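Local coordinates for protein PKS (Streptomyces albus, PDB 4OQJ) that probably joins acyl units by ketosynthase-catalysed condensation, as part of the AT-less type I polyketide synthase system for the antibiotic oxazolomycin, at residues 143-148 with 704-708; 512-516 with 672-676. One frame throughout, in Å; residues are numbered along the deposited sequence.

Contact 1: residues 143-148 with 704-708; sequences YLLHNL and HWAEP
Tyr143 sets the edge of its ring against the face of the Trp705 indole in a T-shaped stack, with 5.2 Å between the centroids of the phenol and the six-membered indole ring and planes 71° apart. Both side chains take the t rotamer about chi1. Residues 143-147 form a helical turn widened to the pi type, Leu148 N bonding to Tyr143 O at 3.0 Å, while 704-708, the last modelled residues, run past it as an extended segment outside any regular strand. Two hydrogen bonds hold this segment by its backbone: Ala706 N donates to Tyr143 OH (2.8 Å), and Asn147, with chi1 m, donates from ND2 to Ala706 O (2.8 Å). Tyr143 OH in turn donates to the carbonyl of Glu101. Ala706 CB points toward the helix and meets Leu148 CD2 at 3.5 Å. Farther along, the backbones come closest, Asn147 CA to Pro708 CA being 4.2 Å, with a CA-H...O contact from Pro708 CA to Asn147 O (3.5 Å). Leu144 and Leu145 instead pack on Leu145 of the second subunit. The return of the chain onto the ketosynthase recalls the post-AT linker of modular polyketide synthases, although this synthase is AT-less.

Contact 2: residues 512-516 with 672-676; sequences YRRAL and WTAGD
Residues 512-516 form an extended beta strand, the middle one of an antiparallel three-stranded sheet between 465-471 and 536-539, and the C-terminal end of helix 660-673 lies over one face of it. The backbones come nearest at Arg513 and Thr673, whose CA atoms are 5.0 Å apart. After the helix, Gly675 takes a positive phi (107°) in a Schellman motif, with Gly675 N bonded to Trp672 O at 2.9 Å; a CB there would collide with the preceding carbonyl. Arg513 and Ala515 point their CA-to-CB bonds toward the helix, Arg514 away. With chi1 m and the rest of the chain fully extended, Arg513 lies along the indole of Trp672 (chi1 t, chi2 83°): CD sits 3.7 Å above the centroid of the six-membered ring as a CH-pi contact, and the guanidinium stacks at 23°, CZ 4.5 Å from the centroid of the five-membered ring, a cation-pi interaction. Arg513 NH1 then donates to Trp672 O (2.9 Å) and to water 1 (2.8 Å), which donates to Asp676 O (2.9 Å). Thr673 CG2 fills in against Ala515 CB at 3.6 Å. On the far face Arg514 hydrogen-bonds to Thr538 and forms a salt bridge with Asp478 of helix 474-490. Helices thus pack on both faces of this three-stranded sheet, consistent with the alpha/beta flanking subdomain that follows the ketosynthase in related polyketide synthases.

In the fold
Contact 2 is nested within the chain loop that contact 1 closes: the chain leaves the ketosynthase, passes through the flanking region where 512-516 meets 672-676, and returns with 704-708 to dock on 143-148. The two centres lie 40 Å apart and their nearest atoms about 17 Å, so they do not touch. Contact 2 is packing inside the flanking alpha/beta subdomain, whereas contact 1 fastens the last modelled residues to the thiolase-type catalytic domain, beside a helix that also faces the second subunit. Neither contact includes Ser292 or Lys294, which bind a potassium ion.

Contact 1: residues 143-148 with 704-708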
ATOM      1  N   TYR A 143      21.885   0.260  -5.965  1.00 18.07           N
ATOM      2  CA  TYR A 143      22.840  -0.784  -5.542  1.00 18.33           C
ATOM      3  C   TYR A 143      22.782  -1.976  -6.489  1.00 18.52           C
ATOM      4  O   TYR A 143      23.801  -2.514  -6.894  1.00 21.28           O
ATOM      5  CB  TYR A 143      22.529  -1.233  -4.118  1.00 17.10           C
ATOM      6  CG  TYR A 143      23.576  -2.084  -3.433  1.00 19.93           C
ATOM      7  CD1 TYR A 143      24.744  -1.522  -2.934  1.00 19.50           C
ATOM      8  CD2 TYR A 143      23.368  -3.439  -3.227  1.00 21.44           C
ATOM      9  CE1 TYR A 143      25.680  -2.293  -2.274  1.00 20.78           C
ATOM     10  CE2 TYR A 143      24.295  -4.213  -2.564  1.00 20.47           C
ATOM     11  CZ  TYR A 143      25.449  -3.636  -2.088  1.00 22.00           C
ATOM     12  OH  TYR A 143      26.373  -4.417  -1.415  1.00 22.57           O
ATOM     13  N   LEU A 144      21.564  -2.370  -6.847  1.00 19.37           N
ATOM     14  CA  LEU A 144      21.341  -3.451  -7.783  1.00 18.23           C
ATOM     15  C   LEU A 144      21.820  -3.063  -9.178  1.00 22.34           C
ATOM     16  O   LEU A 144      22.495  -3.832  -9.855  1.00 24.57           O
ATOM     17  CB  LEU A 144      19.854  -3.819  -7.807  1.00 19.79           C
ATOM     18  CG  LEU A 144      19.388  -4.812  -8.869  1.00 20.98           C
ATOM     19  CD1 LEU A 144      20.006  -6.176  -8.648  1.00 24.29           C
ATOM     20  CD2 LEU A 144      17.872  -4.897  -8.862  1.00 21.92           C
ATOM     21  N   LEU A 145      21.473  -1.858  -9.605  1.00 21.78           N
ATOM     22  CA  LEU A 145      21.821  -1.403 -10.944  1.00 26.34           C
ATOM     23  C   LEU A 145      23.327  -1.178 -11.112  1.00 27.64           C
ATOM     24  O   LEU A 145      23.887  -1.540 -12.140  1.00 32.47           O
ATOM     25  CB  LEU A 145      21.055  -0.114 -11.271  1.00 28.31           C
ATOM     26  CG  LEU A 145      19.537  -0.259 -11.405  1.00 25.43           C
ATOM     27  CD1 LEU A 145      18.844   1.112 -11.538  1.00 22.11           C
ATOM     28  CD2 LEU A 145      19.218  -1.138 -12.594  1.00 27.27           C
ATOM     29  N   HIS A 146      23.973  -0.568 -10.119  1.00 24.42           N
ATOM     30  CA  HIS A 146      25.410  -0.264 -10.207  1.00 28.34           C
ATOM     31  C   HIS A 146      26.271  -1.406  -9.671  1.00 32.57           C
ATOM     32  O   HIS A 146      26.960  -2.081 -10.429  1.00 37.29           O
ATOM     33  CB  HIS A 146      25.759   1.009  -9.437  1.00 32.17           C
ATOM     34  CG  HIS A 146      25.058   2.244  -9.923  1.00 46.18           C
ATOM     35  ND1 HIS A 146      25.326   3.494  -9.410  1.00 52.95           N
ATOM     36  CD2 HIS A 146      24.100   2.423 -10.865  1.00 51.52           C
ATOM     37  CE1 HIS A 146      24.567   4.391 -10.012  1.00 53.77           C
ATOM     38  NE2 HIS A 146      23.815   3.768 -10.900  1.00 51.41           N
ATOM     39  N   ASN A 147      26.222  -1.617  -8.358  1.00 28.58           N
ATOM     40  CA  ASN A 147      27.113  -2.567  -7.693  1.00 29.06           C
ATOM     41  C   ASN A 147      26.907  -4.025  -8.099  1.00 30.68           C
ATOM     42  O   ASN A 147      27.866  -4.790  -8.172  1.00 32.24           O
ATOM     43  CB  ASN A 147      26.954  -2.442  -6.179  1.00 28.48           C
ATOM     44  CG  ASN A 147      27.333  -1.072  -5.671  1.00 29.00           C
ATOM     45  OD1 ASN A 147      26.639  -0.093  -5.931  1.00 28.43           O
ATOM     46  ND2 ASN A 147      28.437  -0.994  -4.938  1.00 31.09           N
ATOM     47  N   LEU A 148      25.659  -4.406  -8.355  1.00 29.79           N
ATOM     48  CA  LEU A 148      25.315  -5.789  -8.672  1.00 26.50           C
ATOM     49  C   LEU A 148      24.898  -5.966 -10.127  1.00 30.33           C
ATOM     50  O   LEU A 148      24.537  -7.074 -10.546  1.00 31.17           O
ATOM     51  CB  LEU A 148      24.180  -6.276  -7.766  1.00 21.92           C
ATOM     52  CG  LEU A 148      24.433  -6.231  -6.267  1.00 21.15           C
ATOM     53  CD1 LEU A 148      23.213  -6.766  -5.530  1.00 19.26           C
ATOM     54  CD2 LEU A 148      25.663  -7.040  -5.915  1.00 24.12           C
ATOM     55  N   HIS A 704      29.376  -4.052   4.750  1.00 19.32           N
ATOM     56  CA  HIS A 704      28.929  -5.022   3.764  1.00 20.84           C
ATOM     57  C   HIS A 704      28.644  -4.251   2.502  1.00 24.20           C
ATOM     58  O   HIS A 704      27.693  -3.465   2.451  1.00 25.64           O
ATOM     59  CB  HIS A 704      27.683  -5.782   4.234  1.00 19.96           C
ATOM     60  CG  HIS A 704      27.870  -6.500   5.532  1.00 19.00           C
ATOM     61  ND1 HIS A 704      28.419  -7.762   5.611  1.00 21.76           N
ATOM     62  CD2 HIS A 704      27.599  -6.128   6.804  1.00 18.66           C
ATOM     63  CE1 HIS A 704      28.476  -8.138   6.878  1.00 21.41           C
ATOM     64  NE2 HIS A 704      27.985  -7.164   7.622  1.00 21.93           N
ATOM     65  N   TRP A 705      29.471  -4.465   1.485  1.00 27.85           N
ATOM     66  CA  TRP A 705      29.402  -3.660   0.279  1.00 29.77           C
ATOM     67  C   TRP A 705      29.942  -4.432  -0.918  1.00 31.50           C
ATOM     68  O   TRP A 705      31.097  -4.833  -0.938  1.00 32.79           O
ATOM     69  CB  TRP A 705      30.184  -2.368   0.477  1.00 28.00           C
ATOM     70  CG  TRP A 705      29.832  -1.307  -0.490  1.00 28.48           C
ATOM     71  CD1 TRP A 705      30.509  -0.971  -1.630  1.00 31.16           C
ATOM     72  CD2 TRP A 705      28.712  -0.425  -0.412  1.00 26.74           C
ATOM     73  NE1 TRP A 705      29.873   0.067  -2.264  1.00 29.96           N
ATOM     74  CE2 TRP A 705      28.764   0.420  -1.536  1.00 28.65           C
ATOM     75  CE3 TRP A 705      27.666  -0.267   0.503  1.00 25.18           C
ATOM     76  CZ2 TRP A 705      27.815   1.407  -1.768  1.00 27.75           C
ATOM     77  CZ3 TRP A 705      26.722   0.711   0.268  1.00 25.85           C
ATOM     78  CH2 TRP A 705      26.805   1.536  -0.856  1.00 28.91           C
ATOM     79  N   ALA A 706      29.081  -4.666  -1.898  1.00 28.34           N
ATOM     80  CA  ALA A 706      29.453  -5.387  -3.101  1.00 30.38           C
ATOM     81  C   ALA A 706      30.213  -4.454  -4.024  1.00 38.86           C
ATOM     82  O   ALA A 706      29.755  -3.351  -4.314  1.00 37.50           O
ATOM     83  CB  ALA A 706      28.222  -5.938  -3.802  1.00 26.98           C
ATOM     84  N   GLU A 707      31.376  -4.901  -4.481  1.00 47.33           N
ATOM     85  CA  GLU A 707      32.188  -4.111  -5.394  1.00 50.32           C
ATOM     86  C   GLU A 707      31.710  -4.318  -6.839  1.00 51.60           C
ATOM     87  O   GLU A 707      31.547  -5.456  -7.287  1.00 52.06           O
ATOM     88  CB  GLU A 707      33.662  -4.487  -5.244  1.00 55.18           C
ATOM     89  CG  GLU A 707      34.585  -3.321  -4.865  1.00 64.47           C
ATOM     90  CD  GLU A 707      34.148  -2.568  -3.609  1.00 66.50           C
ATOM     91  OE1 GLU A 707      34.383  -3.064  -2.484  1.00 63.53           O
ATOM     92  OE2 GLU A 707      33.584  -1.463  -3.753  1.00 70.15           O
ATOM     93  N   PRO A 708      31.452  -3.218  -7.567  1.00 56.55           N
ATOM     94  CA  PRO A 708      31.005  -3.370  -8.958  1.00 60.09           C
ATOM     95  C   PRO A 708      32.094  -3.926  -9.868  1.00 62.64           C
ATOM     96  O   PRO A 708      32.070  -5.128 -10.133  1.00 66.41           O
ATOM     97  CB  PRO A 708      30.624  -1.941  -9.368  1.00 64.02           C
ATOM     98  CG  PRO A 708      31.351  -1.051  -8.421  1.00 64.95           C
ATOM     99  CD  PRO A 708      31.463  -1.808  -7.138  1.00 60.50           C
TER

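Contact 2: residues 512-516 with 672-676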
ATOM      1  N   TYR A 512      24.568 -12.292  25.631  1.00 19.43           N
ATOM      2  CA  TYR A 512      25.500 -11.664  26.573  1.00 21.84           C
ATOM      3  C   TYR A 512      24.708 -10.728  27.462  1.00 19.65           C
ATOM      4  O   TYR A 512      24.130  -9.749  26.987  1.00 20.33           O
ATOM      5  CB  TYR A 512      26.617 -10.948  25.816  1.00 24.87           C
ATOM      6  CG  TYR A 512      27.424 -11.939  25.024  1.00 25.25           C
ATOM      7  CD1 TYR A 512      27.054 -12.287  23.730  1.00 22.53           C
ATOM      8  CD2 TYR A 512      28.522 -12.579  25.591  1.00 29.07           C
ATOM      9  CE1 TYR A 512      27.772 -13.213  23.014  1.00 24.78           C
ATOM     10  CE2 TYR A 512      29.249 -13.509  24.879  1.00 27.13           C
ATOM     11  CZ  TYR A 512      28.868 -13.828  23.599  1.00 25.93           C
ATOM     12  OH  TYR A 512      29.582 -14.751  22.880  1.00 32.12           O
ATOM     13  N   ARG A 513      24.683 -11.032  28.753  1.00 18.20           N
ATOM     14  CA  ARG A 513      23.748 -10.392  29.660  1.00 17.97           C
ATOM     15  C   ARG A 513      24.410  -9.694  30.835  1.00 20.50           C
ATOM     16  O   ARG A 513      25.511 -10.056  31.273  1.00 21.35           O
ATOM     17  CB  ARG A 513      22.755 -11.432  30.181  1.00 16.96           C
ATOM     18  CG  ARG A 513      21.995 -12.121  29.065  1.00 16.92           C
ATOM     19  CD  ARG A 513      20.888 -13.024  29.590  1.00 17.18           C
ATOM     20  NE  ARG A 513      20.168 -13.673  28.493  1.00 18.22           N
ATOM     21  CZ  ARG A 513      19.183 -14.561  28.653  1.00 21.22           C
ATOM     22  NH1 ARG A 513      18.795 -14.929  29.864  1.00 21.74           N
ATOM     23  NH2 ARG A 513      18.583 -15.081  27.592  1.00 17.54           N
ATOM     24  N   ARG A 514      23.705  -8.693  31.354  1.00 20.77           N
ATOM     25  CA  ARG A 514      24.188  -7.919  32.490  1.00 21.97           C
ATOM     26  C   ARG A 514      23.011  -7.481  33.318  1.00 20.94           C
ATOM     27  O   ARG A 514      21.925  -7.245  32.784  1.00 21.08           O
ATOM     28  CB  ARG A 514      24.991  -6.707  32.029  1.00 20.69           C
ATOM     29  CG  ARG A 514      25.614  -5.893  33.171  1.00 22.01           C
ATOM     30  CD  ARG A 514      26.677  -4.982  32.620  1.00 24.03           C
ATOM     31  NE  ARG A 514      27.916  -5.710  32.364  1.00 27.67           N
ATOM     32  CZ  ARG A 514      28.802  -5.396  31.422  1.00 30.04           C
ATOM     33  NH1 ARG A 514      28.588  -4.366  30.617  1.00 28.74           N
ATOM     34  NH2 ARG A 514      29.910  -6.124  31.281  1.00 30.14           N
ATOM     35  N   ALA A 515      23.204  -7.399  34.627  1.00 19.80           N
ATOM     36  CA  ALA A 515      22.127  -6.942  35.497  1.00 19.71           C
ATOM     37  C   ALA A 515      22.655  -6.273  36.753  1.00 21.07           C
ATOM     38  O   ALA A 515      23.776  -6.520  37.200  1.00 22.35           O
ATOM     39  CB  ALA A 515      21.205  -8.100  35.867  1.00 18.41           C
ATOM     40  N   LEU A 516      21.812  -5.423  37.315  1.00 25.11           N
ATOM     41  CA  LEU A 516      22.186  -4.591  38.445  1.00 30.66           C
ATOM     42  C   LEU A 516      20.957  -4.290  39.263  1.00 23.73           C
ATOM     43  O   LEU A 516      19.941  -3.878  38.721  1.00 22.12           O
ATOM     44  CB  LEU A 516      22.819  -3.283  37.971  1.00 24.85           C
ATOM     45  CG  LEU A 516      22.959  -2.205  39.041  1.00 25.61           C
ATOM     46  CD1 LEU A 516      24.047  -2.614  40.001  1.00 25.39           C
ATOM     47  CD2 LEU A 516      23.237  -0.846  38.428  1.00 28.82           C
ATOM     48  N   TRP A 672      19.104 -14.968  35.786  1.00 20.18           N
ATOM     49  CA  TRP A 672      18.742 -14.526  34.449  1.00 19.69           C
ATOM     50  C   TRP A 672      20.004 -14.271  33.633  1.00 18.11           C
ATOM     51  O   TRP A 672      20.069 -14.694  32.490  1.00 18.73           O
ATOM     52  CB  TRP A 672      17.859 -13.273  34.495  1.00 18.63           C
ATOM     53  CG  TRP A 672      17.538 -12.734  33.114  1.00 16.04           C
ATOM     54  CD1 TRP A 672      16.545 -13.155  32.272  1.00 18.17           C
ATOM     55  CD2 TRP A 672      18.226 -11.685  32.426  1.00 16.71           C
ATOM     56  NE1 TRP A 672      16.572 -12.426  31.108  1.00 17.27           N
ATOM     57  CE2 TRP A 672      17.601 -11.514  31.178  1.00 16.40           C
ATOM     58  CE3 TRP A 672      19.313 -10.864  32.748  1.00 18.77           C
ATOM     59  CZ2 TRP A 672      18.029 -10.572  30.245  1.00 17.49           C
ATOM     60  CZ3 TRP A 672      19.738  -9.924  31.813  1.00 20.10           C
ATOM     61  CH2 TRP A 672      19.090  -9.787  30.582  1.00 19.44           C
ATOM     62  N   THR A 673      21.009 -13.610  34.209  1.00 18.76           N
ATOM     63  CA  THR A 673      22.233 -13.326  33.445  1.00 21.49           C
ATOM     64  C   THR A 673      22.906 -14.631  33.039  1.00 23.43           C
ATOM     65  O   THR A 673      23.559 -14.710  31.999  1.00 24.92           O
ATOM     66  CB  THR A 673      23.257 -12.454  34.212  1.00 24.72           C
ATOM     67  OG1 THR A 673      23.627 -13.089  35.444  1.00 26.52           O
ATOM     68  CG2 THR A 673      22.708 -11.047  34.475  1.00 22.30           C
ATOM     69  N   ALA A 674      22.719 -15.663  33.850  1.00 25.17           N
ATOM     70  CA  ALA A 674      23.348 -16.956  33.603  1.00 31.72           C
ATOM     71  C   ALA A 674      22.515 -17.828  32.663  1.00 32.75           C
ATOM     72  O   ALA A 674      22.867 -18.982  32.399  1.00 33.56           O
ATOM     73  CB  ALA A 674      23.581 -17.679  34.928  1.00 33.51           C
ATOM     74  N   GLY A 675      21.405 -17.285  32.173  1.00 28.42           N
ATOM     75  CA  GLY A 675      20.612 -17.952  31.148  1.00 26.26           C
ATOM     76  C   GLY A 675      19.290 -18.553  31.599  1.00 23.16           C
ATOM     77  O   GLY A 675      18.597 -19.194  30.816  1.00 21.19           O
ATOM     78  N   ASP A 676      18.927 -18.358  32.857  1.00 20.12           N
ATOM     79  CA  ASP A 676      17.654 -18.862  33.340  1.00 19.24           C
ATOM     80  C   ASP A 676      16.519 -18.133  32.623  1.00 22.20           C
ATOM     81  O   ASP A 676      16.688 -17.026  32.126  1.00 20.18           O
ATOM     82  CB  ASP A 676      17.530 -18.677  34.852  1.00 20.26           C
ATOM     83  CG  ASP A 676      16.382 -19.472  35.457  1.00 24.78           C
ATOM     84  OD1 ASP A 676      15.868 -20.394  34.791  1.00 24.87           O
ATOM     85  OD2 ASP A 676      16.004 -19.183  36.619  1.00 25.18           O
TER
HETATM   86  O   HOH W   1      16.345 -16.276  29.352  1.00 35.97           O